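Local coordinates for protein putative alpha-N-acetylgalactosaminidase (Bacillus halodurans C-125, PDB 3CC1) that probably hydrolyses terminal alpha-linked N-acetylgalactosamine residues from glycans or glycoconjugates, at residues P71-E76 / L81-R86; S313-G318 / G336-N341. All coordinates share one frame; numbering follows the deposited sequence.

Interaction 1 of 2, residues P71-E76 / L81-R86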
ATOM      1  N   PRO A  71     -34.661 -24.831  17.841  1.00 26.19           N
ATOM      2  CA  PRO A  71     -35.049 -23.418  17.799  1.00 25.61           C
ATOM      3  C   PRO A  71     -35.240 -22.805  16.406  1.00 24.19           C
ATOM      4  O   PRO A  71     -36.019 -21.836  16.270  1.00 25.15           O
ATOM      5  CB  PRO A  71     -33.926 -22.718  18.565  1.00 26.58           C
ATOM      6  CG  PRO A  71     -32.811 -23.637  18.555  1.00 28.35           C
ATOM      7  CD  PRO A  71     -33.395 -25.039  18.555  1.00 26.79           C
ATOM      8  N   LEU A  72     -34.584 -23.348  15.382  1.00 23.64           N
ATOM      9  CA  LEU A  72     -34.828 -22.872  14.000  1.00 24.05           C
ATOM     10  C   LEU A  72     -36.063 -23.579  13.433  1.00 23.71           C
ATOM     11  O   LEU A  72     -36.308 -24.779  13.695  1.00 24.48           O
ATOM     12  CB  LEU A  72     -33.632 -23.086  13.067  1.00 23.35           C
ATOM     13  CG  LEU A  72     -32.284 -22.499  13.455  1.00 25.06           C
ATOM     14  CD1 LEU A  72     -31.270 -22.699  12.270  1.00 25.55           C
ATOM     15  CD2 LEU A  72     -32.378 -21.075  13.871  1.00 24.35           C
ATOM     16  N   CYS A  73     -36.848 -22.828  12.667  1.00 23.42           N
ATOM     17  CA  CYS A  73     -38.024 -23.385  12.014  1.00 24.32           C
ATOM     18  C   CYS A  73     -37.537 -24.229  10.865  1.00 23.27           C
ATOM     19  O   CYS A  73     -36.807 -23.757  10.025  1.00 22.61           O
ATOM     20  CB  CYS A  73     -38.927 -22.290  11.476  1.00 24.30           C
ATOM     21  SG  CYS A  73     -39.578 -21.268  12.776  1.00 30.44           S
HETATM   22  N   MSE A  74     -37.916 -25.491  10.865  1.00 22.92           N
HETATM   23  CA  MSE A  74     -37.315 -26.432   9.945  1.00 24.15           C
HETATM   24  C   MSE A  74     -38.287 -27.582   9.698  1.00 24.17           C
HETATM   25  O   MSE A  74     -38.935 -28.024  10.630  1.00 22.92           O
HETATM   26  CB  MSE A  74     -36.021 -26.995  10.568  1.00 24.42           C
HETATM   27  CG  MSE A  74     -35.042 -27.643   9.561  1.00 25.58           C
HETATM   28 SE   MSE A  74     -33.502 -28.378  10.522  0.75 19.63          SE
HETATM   29  CE  MSE A  74     -34.246 -29.902  11.408  1.00 19.81           C
ATOM     30  N   ASP A  75     -38.335 -28.091   8.468  1.00 23.97           N
ATOM     31  CA  ASP A  75     -39.161 -29.242   8.166  1.00 24.02           C
ATOM     32  C   ASP A  75     -38.453 -30.534   8.501  1.00 24.66           C
ATOM     33  O   ASP A  75     -37.330 -30.551   8.999  1.00 23.46           O
ATOM     34  CB  ASP A  75     -39.741 -29.199   6.747  1.00 24.54           C
ATOM     35  CG  ASP A  75     -38.756 -29.537   5.645  1.00 25.76           C
ATOM     36  OD1 ASP A  75     -37.674 -30.089   5.932  1.00 24.84           O
ATOM     37  OD2 ASP A  75     -39.111 -29.286   4.447  1.00 26.92           O
ATOM     38  N   GLU A  76     -39.178 -31.630   8.319  1.00 25.01           N
ATOM     39  CA  GLU A  76     -38.685 -32.937   8.714  1.00 25.82           C
ATOM     40  C   GLU A  76     -37.530 -33.438   7.872  1.00 24.76           C
ATOM     41  O   GLU A  76     -36.914 -34.422   8.220  1.00 24.94           O
ATOM     42  CB  GLU A  76     -39.817 -33.987   8.730  1.00 26.63           C
ATOM     43  CG  GLU A  76     -40.750 -33.993   7.564  1.00 30.85           C
ATOM     44  CD  GLU A  76     -42.186 -34.455   7.978  1.00 34.75           C
ATOM     45  OE1 GLU A  76     -42.407 -35.694   8.099  1.00 34.78           O
ATOM     46  OE2 GLU A  76     -43.063 -33.569   8.153  1.00 32.10           O
ATOM     47  N   LEU A  81     -37.468 -23.158   7.285  1.00 21.00           N
ATOM     48  CA  LEU A  81     -38.811 -22.611   7.024  1.00 21.89           C
ATOM     49  C   LEU A  81     -38.958 -21.231   7.656  1.00 21.98           C
ATOM     50  O   LEU A  81     -38.238 -20.891   8.591  1.00 20.75           O
ATOM     51  CB  LEU A  81     -39.893 -23.550   7.606  1.00 21.48           C
ATOM     52  CG  LEU A  81     -39.906 -25.039   7.232  1.00 21.93           C
ATOM     53  CD1 LEU A  81     -41.041 -25.772   8.016  1.00 16.81           C
ATOM     54  CD2 LEU A  81     -40.047 -25.209   5.743  1.00 20.90           C
ATOM     55  N   PRO A  82     -39.882 -20.408   7.121  1.00 23.49           N
ATOM     56  CA  PRO A  82     -40.142 -19.084   7.702  1.00 23.20           C
ATOM     57  C   PRO A  82     -40.596 -19.060   9.179  1.00 23.98           C
ATOM     58  O   PRO A  82     -41.430 -19.820   9.603  1.00 24.47           O
ATOM     59  CB  PRO A  82     -41.218 -18.482   6.752  1.00 23.14           C
ATOM     60  CG  PRO A  82     -41.164 -19.315   5.528  1.00 23.63           C
ATOM     61  CD  PRO A  82     -40.729 -20.678   5.944  1.00 23.00           C
ATOM     62  N   ALA A  83     -40.016 -18.150   9.946  1.00 24.64           N
ATOM     63  CA  ALA A  83     -40.436 -17.898  11.323  1.00 23.85           C
ATOM     64  C   ALA A  83     -41.870 -17.388  11.279  1.00 24.36           C
ATOM     65  O   ALA A  83     -42.136 -16.305  10.770  1.00 25.11           O
ATOM     66  CB  ALA A  83     -39.484 -16.893  12.014  1.00 22.46           C
ATOM     67  N   THR A  84     -42.792 -18.179  11.799  1.00 24.83           N
ATOM     68  CA  THR A  84     -44.221 -17.874  11.705  1.00 25.91           C
ATOM     69  C   THR A  84     -44.697 -16.699  12.569  1.00 25.66           C
ATOM     70  O   THR A  84     -45.732 -16.154  12.312  1.00 27.04           O
ATOM     71  CB  THR A  84     -45.089 -19.108  11.967  1.00 26.55           C
ATOM     72  OG1 THR A  84     -44.688 -19.706  13.205  1.00 26.86           O
ATOM     73  CG2 THR A  84     -44.944 -20.118  10.795  1.00 26.85           C
ATOM     74  N   ASN A  85     -43.919 -16.263  13.549  1.00 26.43           N
ATOM     75  CA  ASN A  85     -44.237 -15.021  14.277  1.00 25.73           C
ATOM     76  C   ASN A  85     -44.054 -13.809  13.361  1.00 25.52           C
ATOM     77  O   ASN A  85     -44.852 -12.868  13.354  1.00 25.27           O
ATOM     78  CB  ASN A  85     -43.374 -14.892  15.542  1.00 26.45           C
ATOM     79  CG  ASN A  85     -41.866 -14.921  15.255  1.00 26.37           C
ATOM     80  OD1 ASN A  85     -41.391 -15.713  14.469  1.00 27.43           O
ATOM     81  ND2 ASN A  85     -41.121 -14.058  15.919  1.00 28.97           N
ATOM     82  N   ARG A  86     -43.015 -13.873  12.530  1.00 24.99           N
ATOM     83  CA  ARG A  86     -42.679 -12.777  11.612  1.00 24.80           C
ATOM     84  C   ARG A  86     -43.454 -12.904  10.300  1.00 24.22           C
ATOM     85  O   ARG A  86     -43.821 -11.921   9.680  1.00 23.18           O
ATOM     86  CB  ARG A  86     -41.181 -12.734  11.349  1.00 24.47           C
ATOM     87  CG  ARG A  86     -40.388 -12.200  12.549  1.00 25.41           C
ATOM     88  CD  ARG A  86     -38.917 -12.534  12.466  1.00 27.74           C
ATOM     89  NE  ARG A  86     -38.407 -12.206  11.148  1.00 26.43           N
ATOM     90  CZ  ARG A  86     -37.323 -12.737  10.598  1.00 26.38           C
ATOM     91  NH1 ARG A  86     -36.576 -13.615  11.287  1.00 26.17           N
ATOM     92  NH2 ARG A  86     -37.004 -12.399   9.347  1.00 24.79           N
TER
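Cys73 and Leu81 join the two segments through one backbone hydrogen bond: Leu81 N donates to Cys73 O over 2.9 Å, with an N-H...O angle of 162°. The donor stands above the carbonyl plane of Cys73, 49° out of it. The closest CA pair is that of Met74 and Leu81, 5.0 Å apart. One backbone bond thus links the two segments across a connection of four residues.

Two side chains carry the rest of the contact. Cys73 points at the opposite segment, and its CB meets Leu81 O at 3.3 Å. Its SG, turned beside the backbone N (chi1 -63°), reaches along 81-86 to lie 3.8 Å from Ala83 CA, touching backbone more than methyl. Leu81 reaches the other way along 71-76, toward Asp75, its CG and CD1 against the Met74-Asp75 peptide: CD1 is 3.6 Å from Asp75 N and 3.9 Å from Asp75 CB, while CD2 reaches only that Asp75 CB, at 4.1 Å. The carboxylate of Asp75 is engaged elsewhere, in a salt bridge with Arg79 and a hydrogen bond from Tyr77 N, both in the four residues that link the segments. A serine in place of Leu81 would probably keep the backbone bond but leave the peptide before Asp75 and the Asp75 CB without their apolar cover.

Both segments belong to the long connection between strand 49-52 and helix 97-105, and backbone bonds of Cys73 to Tyr57 and of Ala83 to Trp56 tie it to its own earlier part. The selenomethionine Met74 turns away, onto helix 120-125. The chemistry of the contact is consistent with one main-chain bond supported by apolar side-chain atoms that lie mostly on backbone.

Interaction 2 of 2, residues S313-G318 / G336-N341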
ATOM      1  N   SER A 313     -23.058  -2.728 -10.928  1.00 22.14           N
ATOM      2  CA  SER A 313     -23.381  -3.397  -9.689  1.00 21.90           C
ATOM      3  C   SER A 313     -24.914  -3.600  -9.605  1.00 22.09           C
ATOM      4  O   SER A 313     -25.692  -2.704 -10.024  1.00 22.20           O
ATOM      5  CB  SER A 313     -22.902  -2.555  -8.493  1.00 21.73           C
ATOM      6  OG  SER A 313     -23.120  -3.220  -7.238  1.00 23.05           O
ATOM      7  N   PRO A 314     -25.357  -4.735  -9.041  1.00 21.92           N
ATOM      8  CA  PRO A 314     -26.753  -4.745  -8.612  1.00 22.04           C
ATOM      9  C   PRO A 314     -27.062  -3.541  -7.762  1.00 21.40           C
ATOM     10  O   PRO A 314     -26.199  -3.041  -7.065  1.00 21.42           O
ATOM     11  CB  PRO A 314     -26.886  -6.023  -7.777  1.00 23.14           C
ATOM     12  CG  PRO A 314     -25.737  -6.850  -8.129  1.00 24.45           C
ATOM     13  CD  PRO A 314     -24.651  -5.975  -8.679  1.00 22.77           C
ATOM     14  N   LEU A 315     -28.295  -3.076  -7.860  1.00 21.45           N
ATOM     15  CA  LEU A 315     -28.789  -1.934  -7.110  1.00 22.18           C
ATOM     16  C   LEU A 315     -29.845  -2.444  -6.147  1.00 22.56           C
ATOM     17  O   LEU A 315     -30.996  -2.622  -6.531  1.00 23.12           O
ATOM     18  CB  LEU A 315     -29.407  -0.875  -8.064  1.00 21.66           C
ATOM     19  CG  LEU A 315     -28.452  -0.261  -9.102  1.00 22.85           C
ATOM     20  CD1 LEU A 315     -29.160   0.861  -9.983  1.00 20.63           C
ATOM     21  CD2 LEU A 315     -27.147   0.265  -8.467  1.00 22.10           C
HETATM   22  N   MSE A 316     -29.449  -2.684  -4.900  1.00 22.47           N
HETATM   23  CA  MSE A 316     -30.372  -3.133  -3.860  1.00 22.70           C
HETATM   24  C   MSE A 316     -30.538  -2.078  -2.775  1.00 21.56           C
HETATM   25  O   MSE A 316     -29.668  -1.937  -1.920  1.00 23.23           O
HETATM   26  CB  MSE A 316     -29.881  -4.430  -3.231  1.00 22.21           C
HETATM   27  CG  MSE A 316     -29.947  -5.595  -4.176  1.00 24.76           C
HETATM   28 SE   MSE A 316     -31.790  -6.258  -4.477  0.75 26.29          SE
HETATM   29  CE  MSE A 316     -31.360  -6.401  -6.158  1.00 17.99           C
ATOM     30  N   PHE A 317     -31.655  -1.400  -2.760  1.00 21.13           N
ATOM     31  CA  PHE A 317     -31.931  -0.378  -1.797  1.00 20.86           C
ATOM     32  C   PHE A 317     -32.159  -0.962  -0.425  1.00 21.91           C
ATOM     33  O   PHE A 317     -32.946  -1.832  -0.280  1.00 20.81           O
ATOM     34  CB  PHE A 317     -33.159   0.397  -2.227  1.00 21.56           C
ATOM     35  CG  PHE A 317     -33.442   1.608  -1.421  1.00 20.32           C
ATOM     36  CD1 PHE A 317     -34.232   1.556  -0.332  1.00 21.84           C
ATOM     37  CD2 PHE A 317     -32.954   2.827  -1.786  1.00 22.17           C
ATOM     38  CE1 PHE A 317     -34.506   2.663   0.376  1.00 21.21           C
ATOM     39  CE2 PHE A 317     -33.241   3.941  -1.085  1.00 22.10           C
ATOM     40  CZ  PHE A 317     -34.004   3.862   0.005  1.00 22.80           C
ATOM     41  N   GLY A 318     -31.495  -0.425   0.574  1.00 21.98           N
ATOM     42  CA  GLY A 318     -31.509  -1.018   1.902  1.00 22.59           C
ATOM     43  C   GLY A 318     -32.279  -0.271   2.970  1.00 23.29           C
ATOM     44  O   GLY A 318     -32.412  -0.738   4.118  1.00 24.44           O
ATOM     45  N   GLY A 336     -31.616   8.391 -16.688  1.00 22.56           N
ATOM     46  CA  GLY A 336     -30.269   8.473 -17.238  1.00 22.52           C
ATOM     47  C   GLY A 336     -29.246   7.652 -16.473  1.00 22.56           C
ATOM     48  O   GLY A 336     -28.480   6.922 -17.067  1.00 22.35           O
ATOM     49  N   ILE A 337     -29.255   7.770 -15.153  1.00 22.72           N
ATOM     50  CA  ILE A 337     -28.356   6.984 -14.283  1.00 23.33           C
ATOM     51  C   ILE A 337     -28.656   5.483 -14.357  1.00 23.16           C
ATOM     52  O   ILE A 337     -27.766   4.655 -14.422  1.00 23.91           O
ATOM     53  CB  ILE A 337     -28.459   7.479 -12.787  1.00 22.96           C
ATOM     54  CG1 ILE A 337     -27.944   8.927 -12.671  1.00 25.66           C
ATOM     55  CG2 ILE A 337     -27.784   6.535 -11.811  1.00 22.99           C
ATOM     56  CD1 ILE A 337     -26.451   9.193 -13.134  1.00 26.02           C
ATOM     57  N   LEU A 338     -29.929   5.138 -14.281  1.00 23.61           N
ATOM     58  CA  LEU A 338     -30.339   3.750 -14.298  1.00 23.28           C
ATOM     59  C   LEU A 338     -29.990   3.128 -15.624  1.00 24.13           C
ATOM     60  O   LEU A 338     -29.622   1.967 -15.722  1.00 23.88           O
ATOM     61  CB  LEU A 338     -31.840   3.627 -14.047  1.00 23.53           C
ATOM     62  CG  LEU A 338     -32.352   4.077 -12.660  1.00 22.08           C
ATOM     63  CD1 LEU A 338     -33.904   3.930 -12.592  1.00 20.69           C
ATOM     64  CD2 LEU A 338     -31.589   3.341 -11.540  1.00 20.49           C
ATOM     65  N   SER A 339     -30.103   3.923 -16.673  1.00 24.33           N
ATOM     66  CA  SER A 339     -29.750   3.422 -17.975  1.00 25.06           C
ATOM     67  C   SER A 339     -28.236   3.093 -18.122  1.00 23.60           C
ATOM     68  O   SER A 339     -27.841   2.152 -18.830  1.00 23.97           O
ATOM     69  CB  SER A 339     -30.229   4.414 -19.012  1.00 26.07           C
ATOM     70  OG  SER A 339     -29.639   4.069 -20.229  1.00 31.84           O
ATOM     71  N   ILE A 340     -27.392   3.824 -17.412  1.00 22.86           N
ATOM     72  CA  ILE A 340     -25.955   3.480 -17.370  1.00 22.60           C
ATOM     73  C   ILE A 340     -25.801   2.080 -16.758  1.00 22.66           C
ATOM     74  O   ILE A 340     -25.154   1.199 -17.341  1.00 21.61           O
ATOM     75  CB  ILE A 340     -25.099   4.545 -16.612  1.00 22.06           C
ATOM     76  CG1 ILE A 340     -25.198   5.876 -17.344  1.00 22.84           C
ATOM     77  CG2 ILE A 340     -23.650   4.104 -16.487  1.00 20.94           C
ATOM     78  CD1 ILE A 340     -24.775   7.087 -16.574  1.00 21.77           C
ATOM     79  N   ASN A 341     -26.412   1.885 -15.588  1.00 22.76           N
ATOM     80  CA  ASN A 341     -26.313   0.597 -14.857  1.00 23.01           C
ATOM     81  C   ASN A 341     -26.925  -0.569 -15.649  1.00 22.61           C
ATOM     82  O   ASN A 341     -26.417  -1.714 -15.660  1.00 22.88           O
ATOM     83  CB  ASN A 341     -27.027   0.715 -13.515  1.00 22.84           C
ATOM     84  CG  ASN A 341     -26.996  -0.587 -12.711  1.00 23.87           C
ATOM     85  OD1 ASN A 341     -27.943  -1.374 -12.742  1.00 23.34           O
ATOM     86  ND2 ASN A 341     -25.909  -0.809 -11.996  1.00 20.43           N
TER
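Asn341 reaches from helix 335-343 to the start of strand 315-317, and every atom of its side chain beyond CA has a neighbour there. CB comes first, 4.1 Å from Leu315 CD1. With CG anti to the backbone N (chi1 179°), the side chain extends toward the strand, and Asn341 CG lies 3.8 Å from the same Leu315 CD1. At the fork, OD1 is also 3.8 Å from Leu315 CD1, a methyl contact and not a polar one; the hydrogen bond of this oxygen goes to a residue just beyond the segments. ND2 provides the polar link, donating to Ser313 O over 2.7 Å with an N-H...O angle of 160°. The acceptor lies nearly in the amide plane, 12° out of it, and the donor is only moderately tilted from the carbonyl plane of Ser313. ND2 has a second, weak hydrogen bond to Trp308 O.

Strand 315-317 runs parallel to strand 14-17 in the sheet, as the last barrel strand lies beside the first in the TIM barrel of the alpha-galactosidase A family, and helix 335-343 comes later in the chain, after helix 326-332. The contact therefore packs helix 335-343 against the barrel strand 315-317, just before strand 345-353 leads into the C-terminal beta sandwich.

Leu315 approaches Asn341 from the opposite direction, its branched end above one face of the amide. Leu315 CG is 3.9 Å from ND2, so leucine carbons cover both ends of the group while the hydrogen bond is made nearly in the amide plane. Leu315 CD1 also meets Leu338 CD2, one helical turn back, at 3.8 Å. Leu338 in turn touches Met14 of the neighbouring strand, and Leu315 also rests on Trp308 of helix 298-310.

The two contacts share no element: interaction 1 stays within one long connection after strand 49-52, whereas interaction 2 joins a barrel strand to a later helix. Their centres are 33 Å apart, with nearest atoms about 14 Å apart, and interaction 1 closes along the chain before interaction 2 opens. Interaction 1 is peripheral, centred 25 Å from the middle of the chain and partly buried; interaction 2 is centred at 11 Å, and all its touching residues are buried. Each uses a single hydrogen bond to a backbone carbonyl, but the donor is main chain in the loop and a side-chain amide in the barrel, where carbons of one leucine lie over the amide.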